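Local coordinates for ureidoglycolate hydrolase (Arabidopsis thaliana, PDB 4PXE), which hydrolyses (S)-ureidoglycolate to glyoxylate, ammonium and carbon dioxide with the help of two manganese ions per subunit, a step in purine breakdown, at residues S49-V54 against A181-D186; E287-A292 against I296-H301; K357-A362 against L367-M372. One frame throughout, in Å; residues are numbered along the deposited sequence.

The three interactions sit apart in the M20 fold. Interactions 1 and 3 belong to the catalytic part and interaction 2 to the region involved in dimerization. Centres lie 35 Å apart between interactions 1 and 2, 36 Å between 1 and 3, and 50 Å between 2 and 3, the last two on opposite sides of the chain's centre. In interaction 1 the Arg51 side chain comes within about 9 Å of that of His92, a manganese ligand. The Ile296 side chain of interaction 2 is about 10 Å from a bound glyoxylate, and that of His369 in interaction 3 about 11 Å from the side chain of the substrate-binding Glu210.

Interaction 1: residues S49-V54 against A181-D186; sequences SARRYV and AGYAED
Tyr183 OH is hydrogen-bonded to Glu67 OE1 and also has Arg51 NH1 3.1 Å away. The arginine comes up to the phenol end of the ring: besides NH1, its CD methylene touches Tyr183 OH at 3.4 Å, so the oxygen sits alongside the outer half of the arginine chain. The two side chains cross obliquely, with guanidinium and ring planes 62° apart. Tyr183 CE2 stands 3.9 Å above one face of the guanidinium, displaced toward its rim, which makes this neither a flat stack nor a meeting of a charge with the ring centre. Arg51 gets there with an extended chain from CG to NE, after which chi4 of -94° swings the guanidinium across the line of the chain and lays one face toward the tyrosine. That group is held from several directions: NE by a salt bridge to Asp47, NH2 by a hydrogen bond to Thr135 OG1, and NH1 more weakly by Gly71 O. With its rotation so fixed, the buried cation would probably draw electron density from the phenol oxygen, and Asp47, in salt bridge with NE, probably offsets part of its charge. On the other side, Gly182 leaves helix 174-180 through a Schellman motif, with a positive phi of 99°, and the chain then passes into the loop that holds Tyr183. At those backbone angles a side chain on Gly182 would press on Ala181 O. The contact thus joins the middle of helix 45-60 to the loop that follows helix 174-180, with the Tyr183 ring also resting on Ala178 of the latter; Ala50 and Val54 turn other sides of helix 45-60 to helices 17-28 and 105-120, and Glu67 comes from strand 64-67.

Interaction 2: residues E287-A292 against I296-H301; sequences ELHPGA and IPSKSH
Glu287 and His301 lie side by side and point the same way within an antiparallel beta hairpin, two pairs from the His289 and Lys299 pair next to the turn; its strands 280-289 and 295-308 belong to the region involved in dimerization. Carboxylate and imidazole planes are 34° apart, and Glu287 OE1 comes to 3.8 Å from His301 CD2; His301 ND1 and NE2 are hydrogen-bonded instead to the carboxylates of Glu237 and Glu303. Further along the same face, His289 and Lys299 sit across from each other. A bend in the lysine chain at chi3 brings CE to 3.9 Å from His289 CD2, so aliphatic carbon rather than the ammonium group meets the ring. His289 CG is anti to the backbone N, a setting in which Pro290 CB packs over the centre of one ring face and Ser298 OG reaches the edge, near the ring plane. The same imidazole meets Tyr98 of the second subunit edge-to-face. On the opposite face of the hairpin Leu288 forks: CD1 touches Pro297 CG at 3.9 Å while CD2 rests on Ser300 CB, and Leu286 of the second subunit packs against this leucine. The two strands run at 163° and their register is regular from Glu287 with His301 to His289 with Lys299. At that last pair Ser298 joins Lys299 in facing His289, a classic beta bulge; on the other strand the peptide from His289 to Pro290 is cis. The bulge shows in the carbonyl of His289, which accepts two N-H groups: Ser298 N at 2.9 Å, in the carbonyl plane, and Lys299 N at 3.3 Å, tilted 26° from it.

Interaction 3: residues K357-A362 against L367-M372; sequences KMAEAA and LSHKMM
The His369 imidazole stands against the flank of helix 352-364, where the methyl group of Ala362 meets it at an oblique angle, CB lying 3.5 Å from His369 CD2. Farther round the ring, His369 CE1 is 4.1 Å from Ala359 CB, one helical turn back. At the ring edge, in plane, lies Leu367 O, 3.1 Å from His369 CD2. A chi1 of 48° places His369 CG between its own N and carbonyl carbon, the crowded position, and carries the ring toward the helix. There NE2 is hydrogen-bonded to the hydroxyl of Thr363, which also bonds to Ala359 O, so one threonine ties the ring to the last turns of the helix. The arrangement is a tight helix-loop-strand connection, in which the chain leaves helix 352-364 and starts strand 369-374, itself running parallel to strand 222-239. A nearly straight backbone bond closes it: Leu367 N to Ala362 O, 2.9 Å and 163° at the hydrogen, the donor tilted 29° from the carbonyl plane. Cutting the ring of His369 back to an alanine is likely to deprive the Thr363 hydroxyl of its imidazole mate and to open a gap beside the Ala362 methyl. Leu367 CB passes 3.6 Å from Ala362 O, and the rest of this leucine packs on Asn415 and Val419 of helix 410-429.

Interaction 1: residues S49-V54 against A181-D186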
loop_
_atom_site.group_PDB
_atom_site.type_symbol
_atom_site.label_atom_id
_atom_site.label_comp_id
_atom_site.label_asym_id
_atom_site.label_seq_id
_atom_site.Cartn_x
_atom_site.Cartn_y
_atom_site.Cartn_z
ATOM N N SER A 49 -12.595 8.142 21.482
ATOM C CA SER A 49 -13.537 9.264 21.528
ATOM C C SER A 49 -14.984 8.813 21.309
ATOM O O SER A 49 -15.904 9.266 21.999
ATOM C CB SER A 49 -13.163 10.323 20.492
ATOM O OG SER A 49 -11.927 10.927 20.820
ATOM N N ALA A 50 -15.181 7.910 20.358
ATOM C CA ALA A 50 -16.513 7.387 20.072
ATOM C C ALA A 50 -17.050 6.521 21.216
ATOM O O ALA A 50 -18.237 6.607 21.550
ATOM C CB ALA A 50 -16.505 6.608 18.768
ATOM N N ARG A 51 -16.189 5.695 21.820
ATOM C CA ARG A 51 -16.589 4.914 23.002
ATOM C C ARG A 51 -17.082 5.829 24.119
ATOM O O ARG A 51 -18.091 5.548 24.763
ATOM C CB ARG A 51 -15.410 4.090 23.540
ATOM C CG ARG A 51 -14.915 2.974 22.631
ATOM C CD ARG A 51 -13.620 2.355 23.183
ATOM N NE ARG A 51 -13.130 1.362 22.235
ATOM C CZ ARG A 51 -13.405 0.066 22.290
ATOM N NH1 ARG A 51 -14.117 -0.430 23.289
ATOM N NH2 ARG A 51 -12.956 -0.735 21.339
ATOM N N ARG A 52 -16.349 6.914 24.346
ATOM C CA ARG A 52 -16.696 7.852 25.407
ATOM C C ARG A 52 -18.040 8.521 25.128
ATOM O O ARG A 52 -18.851 8.694 26.036
ATOM C CB ARG A 52 -15.581 8.883 25.593
ATOM C CG ARG A 52 -14.273 8.265 26.089
ATOM C CD ARG A 52 -13.121 9.255 26.055
ATOM N NE ARG A 52 -13.401 10.470 26.814
ATOM C CZ ARG A 52 -13.127 10.626 28.106
ATOM N NH1 ARG A 52 -12.568 9.637 28.790
ATOM N NH2 ARG A 52 -13.415 11.769 28.715
ATOM N N TYR A 53 -18.274 8.873 23.865
ATOM C CA TYR A 53 -19.525 9.499 23.456
ATOM C C TYR A 53 -20.693 8.559 23.745
ATOM O O TYR A 53 -21.699 8.966 24.323
ATOM C CB TYR A 53 -19.456 9.851 21.964
ATOM C CG TYR A 53 -20.666 10.572 21.415
ATOM C CD1 TYR A 53 -21.774 9.862 20.971
ATOM C CD2 TYR A 53 -20.694 11.956 21.315
ATOM C CE1 TYR A 53 -22.885 10.516 20.451
ATOM C CE2 TYR A 53 -21.800 12.618 20.796
ATOM C CZ TYR A 53 -22.890 11.885 20.367
ATOM O OH TYR A 53 -23.991 12.531 19.851
ATOM N N VAL A 54 -20.542 7.291 23.373
ATOM C CA VAL A 54 -21.583 6.297 23.609
ATOM C C VAL A 54 -21.811 6.012 25.103
ATOM O O VAL A 54 -22.951 5.943 25.564
ATOM C CB VAL A 54 -21.290 4.979 22.843
ATOM C CG1 VAL A 54 -22.267 3.898 23.257
ATOM C CG2 VAL A 54 -21.377 5.216 21.337
ATOM N N ALA A 181 -5.521 1.938 24.582
ATOM C CA ALA A 181 -6.894 2.431 24.617
ATOM C C ALA A 181 -7.497 2.334 26.013
ATOM O O ALA A 181 -8.669 2.652 26.213
ATOM C CB ALA A 181 -7.760 1.685 23.606
ATOM N N GLY A 182 -6.696 1.885 26.975
ATOM C CA GLY A 182 -7.127 1.851 28.363
ATOM C C GLY A 182 -7.603 0.490 28.825
ATOM O O GLY A 182 -8.208 0.354 29.888
ATOM N N TYR A 183 -7.336 -0.529 28.020
ATOM C CA TYR A 183 -7.645 -1.890 28.414
ATOM C C TYR A 183 -6.336 -2.589 28.799
ATOM O O TYR A 183 -5.677 -3.229 27.978
ATOM C CB TYR A 183 -8.455 -2.596 27.315
ATOM C CG TYR A 183 -9.685 -1.782 26.950
ATOM C CD1 TYR A 183 -10.785 -1.743 27.800
ATOM C CD2 TYR A 183 -9.724 -1.006 25.796
ATOM C CE1 TYR A 183 -11.900 -0.978 27.503
ATOM C CE2 TYR A 183 -10.838 -0.240 25.486
ATOM C CZ TYR A 183 -11.922 -0.230 26.344
ATOM O OH TYR A 183 -13.030 0.531 26.046
ATOM N N ALA A 184 -5.956 -2.410 30.064
ATOM C CA ALA A 184 -4.675 -2.881 30.586
ATOM C C ALA A 184 -4.608 -4.400 30.577
ATOM O O ALA A 184 -5.617 -5.073 30.770
ATOM C CB ALA A 184 -4.455 -2.346 31.994
ATOM N N GLU A 185 -3.422 -4.946 30.339
ATOM C CA GLU A 185 -3.299 -6.395 30.278
ATOM C C GLU A 185 -3.270 -7.001 31.675
ATOM O O GLU A 185 -2.660 -6.457 32.600
ATOM C CB GLU A 185 -2.082 -6.836 29.451
ATOM C CG GLU A 185 -0.772 -6.919 30.211
ATOM C CD GLU A 185 0.357 -7.470 29.361
ATOM O OE1 GLU A 185 1.194 -6.665 28.898
ATOM O OE2 GLU A 185 0.406 -8.703 29.155
ATOM N N ASP A 186 -3.976 -8.113 31.822
ATOM C CA ASP A 186 -3.910 -8.906 33.029
ATOM C C ASP A 186 -3.256 -10.216 32.632
ATOM O O ASP A 186 -3.880 -11.068 31.996
ATOM C CB ASP A 186 -5.310 -9.137 33.600
ATOM C CG ASP A 186 -5.290 -9.918 34.901
ATOM O OD1 ASP A 186 -4.193 -10.099 35.476
ATOM O OD2 ASP A 186 -6.377 -10.344 35.355
#

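Interaction 2: residues E287-A292 against I296-H301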
loop_
_atom_site.group_PDB
_atom_site.type_symbol
_atom_site.label_atom_id
_atom_site.label_comp_id
_atom_site.label_asym_id
_atom_site.label_seq_id
_atom_site.Cartn_x
_atom_site.Cartn_y
_atom_site.Cartn_z
ATOM N N GLU A 287 -1.279 -5.919 -1.916
ATOM C CA GLU A 287 -0.127 -5.068 -1.640
ATOM C C GLU A 287 1.132 -5.659 -2.231
ATOM O O GLU A 287 1.363 -6.870 -2.140
ATOM C CB GLU A 287 0.044 -4.875 -0.136
ATOM C CG GLU A 287 -1.156 -4.197 0.519
ATOM C CD GLU A 287 -1.042 -4.110 2.026
ATOM O OE1 GLU A 287 -0.286 -4.910 2.616
ATOM O OE2 GLU A 287 -1.721 -3.241 2.619
ATOM N N LEU A 288 1.935 -4.795 -2.842
ATOM C CA LEU A 288 3.218 -5.202 -3.415
ATOM C C LEU A 288 4.388 -4.691 -2.586
ATOM O O LEU A 288 4.364 -3.578 -2.058
ATOM C CB LEU A 288 3.353 -4.694 -4.846
ATOM C CG LEU A 288 2.235 -5.022 -5.839
ATOM C CD1 LEU A 288 2.516 -4.414 -7.212
ATOM C CD2 LEU A 288 2.030 -6.546 -5.920
ATOM N N HIS A 289 5.421 -5.522 -2.486
ATOM C CA HIS A 289 6.674 -5.144 -1.851
ATOM C C HIS A 289 7.794 -5.391 -2.849
ATOM O O HIS A 289 7.827 -6.437 -3.496
ATOM C CB HIS A 289 6.910 -5.995 -0.599
ATOM C CG HIS A 289 8.289 -5.861 -0.028
ATOM N ND1 HIS A 289 8.631 -4.874 0.874
ATOM C CD2 HIS A 289 9.415 -6.586 -0.237
ATOM C CE1 HIS A 289 9.906 -5.000 1.198
ATOM N NE2 HIS A 289 10.406 -6.027 0.532
ATOM N N PRO A 290 8.740 -4.441 -2.967
ATOM C CA PRO A 290 8.885 -3.230 -2.141
ATOM C C PRO A 290 7.976 -2.054 -2.509
ATOM O O PRO A 290 7.944 -1.066 -1.765
ATOM C CB PRO A 290 10.357 -2.842 -2.359
ATOM C CG PRO A 290 10.676 -3.371 -3.674
ATOM C CD PRO A 290 9.904 -4.651 -3.846
ATOM N N GLY A 291 7.242 -2.154 -3.614
ATOM C CA GLY A 291 6.338 -1.083 -4.000
ATOM C C GLY A 291 7.055 0.135 -4.550
ATOM O O GLY A 291 6.767 1.271 -4.162
ATOM N N ALA A 292 8.002 -0.107 -5.445
ATOM C CA ALA A 292 8.684 0.976 -6.139
ATOM C C ALA A 292 8.522 0.737 -7.631
ATOM O O ALA A 292 8.490 -0.410 -8.077
ATOM C CB ALA A 292 10.149 1.015 -5.761
ATOM N N ILE A 296 11.016 -4.917 -9.245
ATOM C CA ILE A 296 10.061 -5.991 -9.532
ATOM C C ILE A 296 9.556 -6.537 -8.209
ATOM O O ILE A 296 10.356 -6.856 -7.341
ATOM C CB ILE A 296 10.713 -7.143 -10.308
ATOM C CG1 ILE A 296 11.353 -6.646 -11.605
ATOM C CG2 ILE A 296 9.680 -8.231 -10.614
ATOM C CD1 ILE A 296 12.277 -7.687 -12.262
ATOM N N PRO A 297 8.228 -6.642 -8.041
ATOM C CA PRO A 297 7.742 -7.100 -6.732
ATOM C C PRO A 297 8.301 -8.465 -6.330
ATOM O O PRO A 297 8.188 -9.423 -7.098
ATOM C CB PRO A 297 6.221 -7.185 -6.931
ATOM C CG PRO A 297 5.926 -6.180 -8.000
ATOM C CD PRO A 297 7.130 -6.225 -8.935
ATOM N N SER A 298 8.885 -8.531 -5.133
ATOM C CA SER A 298 9.416 -9.781 -4.586
ATOM C C SER A 298 8.449 -10.418 -3.595
ATOM O O SER A 298 8.610 -11.572 -3.224
ATOM C CB SER A 298 10.780 -9.572 -3.911
ATOM O OG SER A 298 10.722 -8.573 -2.911
ATOM N N LYS A 299 7.458 -9.655 -3.151
ATOM C CA LYS A 299 6.413 -10.189 -2.292
ATOM C C LYS A 299 5.091 -9.550 -2.666
ATOM O O LYS A 299 5.027 -8.358 -2.951
ATOM C CB LYS A 299 6.712 -9.917 -0.822
ATOM C CG LYS A 299 7.899 -10.662 -0.253
ATOM C CD LYS A 299 7.814 -10.734 1.263
ATOM C CE LYS A 299 7.574 -9.363 1.880
ATOM N NZ LYS A 299 7.501 -9.440 3.370
ATOM N N SER A 300 4.034 -10.351 -2.687
ATOM C CA SER A 300 2.695 -9.803 -2.816
ATOM C C SER A 300 1.822 -10.396 -1.726
ATOM O O SER A 300 2.053 -11.511 -1.268
ATOM C CB SER A 300 2.114 -10.082 -4.198
ATOM O OG SER A 300 2.007 -11.476 -4.446
ATOM N N HIS A 301 0.821 -9.628 -1.313
ATOM C CA HIS A 301 -0.015 -9.955 -0.170
ATOM C C HIS A 301 -1.448 -9.664 -0.576
ATOM O O HIS A 301 -1.772 -8.521 -0.918
ATOM C CB HIS A 301 0.402 -9.067 1.016
ATOM C CG HIS A 301 -0.496 -9.164 2.212
ATOM N ND1 HIS A 301 -0.234 -9.998 3.279
ATOM C CD2 HIS A 301 -1.639 -8.507 2.520
ATOM C CE1 HIS A 301 -1.190 -9.864 4.184
ATOM N NE2 HIS A 301 -2.054 -8.964 3.748
#

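Interaction 3: residues K357-A362 against L367-M372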
loop_
_atom_site.group_PDB
_atom_site.type_symbol
_atom_site.label_atom_id
_atom_site.label_comp_id
_atom_site.label_asym_id
_atom_site.label_seq_id
_atom_site.Cartn_x
_atom_site.Cartn_y
_atom_site.Cartn_z
ATOM N N LYS A 357 -41.856 -12.523 17.327
ATOM C CA LYS A 357 -42.079 -11.307 18.113
ATOM C C LYS A 357 -41.788 -10.056 17.283
ATOM O O LYS A 357 -42.515 -9.064 17.359
ATOM C CB LYS A 357 -41.199 -11.282 19.364
ATOM C CG LYS A 357 -41.619 -12.199 20.493
ATOM C CD LYS A 357 -42.827 -11.676 21.246
ATOM C CE LYS A 357 -43.041 -12.488 22.508
ATOM N NZ LYS A 357 -44.463 -12.471 22.920
ATOM N N MET A 358 -40.716 -10.104 16.498
ATOM C CA MET A 358 -40.360 -8.977 15.640
ATOM C C MET A 358 -41.438 -8.683 14.594
ATOM O O MET A 358 -41.803 -7.522 14.367
ATOM C CB MET A 358 -39.014 -9.232 14.950
ATOM C CG MET A 358 -37.788 -9.182 15.856
ATOM S SD MET A 358 -36.299 -9.410 14.867
ATOM C CE MET A 358 -36.964 -8.776 13.400
ATOM N N ALA A 359 -41.941 -9.727 13.946
ATOM C CA ALA A 359 -43.002 -9.562 12.960
ATOM C C ALA A 359 -44.283 -9.022 13.598
ATOM O O ALA A 359 -44.950 -8.153 13.028
ATOM C CB ALA A 359 -43.264 -10.866 12.229
ATOM N N GLU A 360 -44.607 -9.522 14.788
ATOM C CA GLU A 360 -45.758 -9.029 15.541
ATOM C C GLU A 360 -45.596 -7.561 15.892
ATOM O O GLU A 360 -46.543 -6.784 15.760
ATOM C CB GLU A 360 -45.993 -9.865 16.804
ATOM C CG GLU A 360 -46.560 -11.242 16.491
ATOM C CD GLU A 360 -46.520 -12.208 17.664
ATOM O OE1 GLU A 360 -46.016 -11.848 18.754
ATOM O OE2 GLU A 360 -46.996 -13.349 17.473
ATOM N N ALA A 361 -44.400 -7.179 16.333
ATOM C CA ALA A 361 -44.139 -5.789 16.686
ATOM C C ALA A 361 -44.313 -4.872 15.479
ATOM O O ALA A 361 -44.972 -3.833 15.576
ATOM C CB ALA A 361 -42.751 -5.641 17.290
ATOM N N ALA A 362 -43.736 -5.249 14.339
ATOM C CA ALA A 362 -43.898 -4.458 13.119
ATOM C C ALA A 362 -45.373 -4.315 12.725
ATOM O O ALA A 362 -45.830 -3.222 12.398
ATOM C CB ALA A 362 -43.072 -5.057 11.971
ATOM N N LEU A 367 -46.343 -1.181 10.403
ATOM C CA LEU A 367 -45.176 -1.124 9.527
ATOM C C LEU A 367 -45.143 -2.348 8.632
ATOM O O LEU A 367 -45.365 -3.465 9.090
ATOM C CB LEU A 367 -43.891 -1.051 10.352
ATOM C CG LEU A 367 -43.732 0.204 11.216
ATOM C CD1 LEU A 367 -42.547 0.078 12.143
ATOM C CD2 LEU A 367 -43.588 1.448 10.340
ATOM N N SER A 368 -44.876 -2.138 7.349
ATOM C CA SER A 368 -44.789 -3.251 6.418
ATOM C C SER A 368 -43.446 -3.965 6.587
ATOM O O SER A 368 -42.440 -3.346 6.959
ATOM C CB SER A 368 -44.947 -2.757 4.987
ATOM O OG SER A 368 -43.909 -1.842 4.664
ATOM N N HIS A 369 -43.427 -5.265 6.315
ATOM C CA HIS A 369 -42.215 -6.044 6.551
ATOM C C HIS A 369 -42.164 -7.288 5.691
ATOM O O HIS A 369 -43.184 -7.729 5.162
ATOM C CB HIS A 369 -42.103 -6.421 8.026
ATOM C CG HIS A 369 -43.360 -7.000 8.594
ATOM N ND1 HIS A 369 -43.571 -8.357 8.705
ATOM C CD2 HIS A 369 -44.485 -6.403 9.056
ATOM C CE1 HIS A 369 -44.765 -8.571 9.231
ATOM N NE2 HIS A 369 -45.339 -7.401 9.455
ATOM N N LYS A 370 -40.959 -7.828 5.523
ATOM C CA LYS A 370 -40.802 -9.117 4.872
ATOM C C LYS A 370 -39.681 -9.886 5.542
ATOM O O LYS A 370 -38.853 -9.305 6.240
ATOM C CB LYS A 370 -40.501 -8.954 3.382
ATOM C CG LYS A 370 -39.061 -8.551 3.095
ATOM C CD LYS A 370 -38.769 -8.457 1.599
ATOM C CE LYS A 370 -38.870 -9.812 0.920
ATOM N NZ LYS A 370 -38.545 -9.737 -0.528
ATOM N N MET A 371 -39.674 -11.198 5.331
ATOM C CA MET A 371 -38.602 -12.062 5.792
ATOM C C MET A 371 -37.463 -11.990 4.796
ATOM O O MET A 371 -37.688 -12.028 3.587
ATOM C CB MET A 371 -39.098 -13.506 5.857
ATOM C CG MET A 371 -40.305 -13.712 6.753
ATOM S SD MET A 371 -39.879 -13.417 8.463
ATOM C CE MET A 371 -41.458 -13.729 9.262
ATOM N N MET A 372 -36.236 -11.920 5.292
ATOM C CA MET A 372 -35.097 -11.883 4.375
ATOM C C MET A 372 -33.829 -12.342 5.064
ATOM O O MET A 372 -33.797 -12.492 6.284
ATOM C CB MET A 372 -34.934 -10.481 3.769
ATOM C CG MET A 372 -34.705 -9.378 4.789
ATOM S SD MET A 372 -34.973 -7.694 4.168
ATOM C CE MET A 372 -33.778 -7.628 2.845
#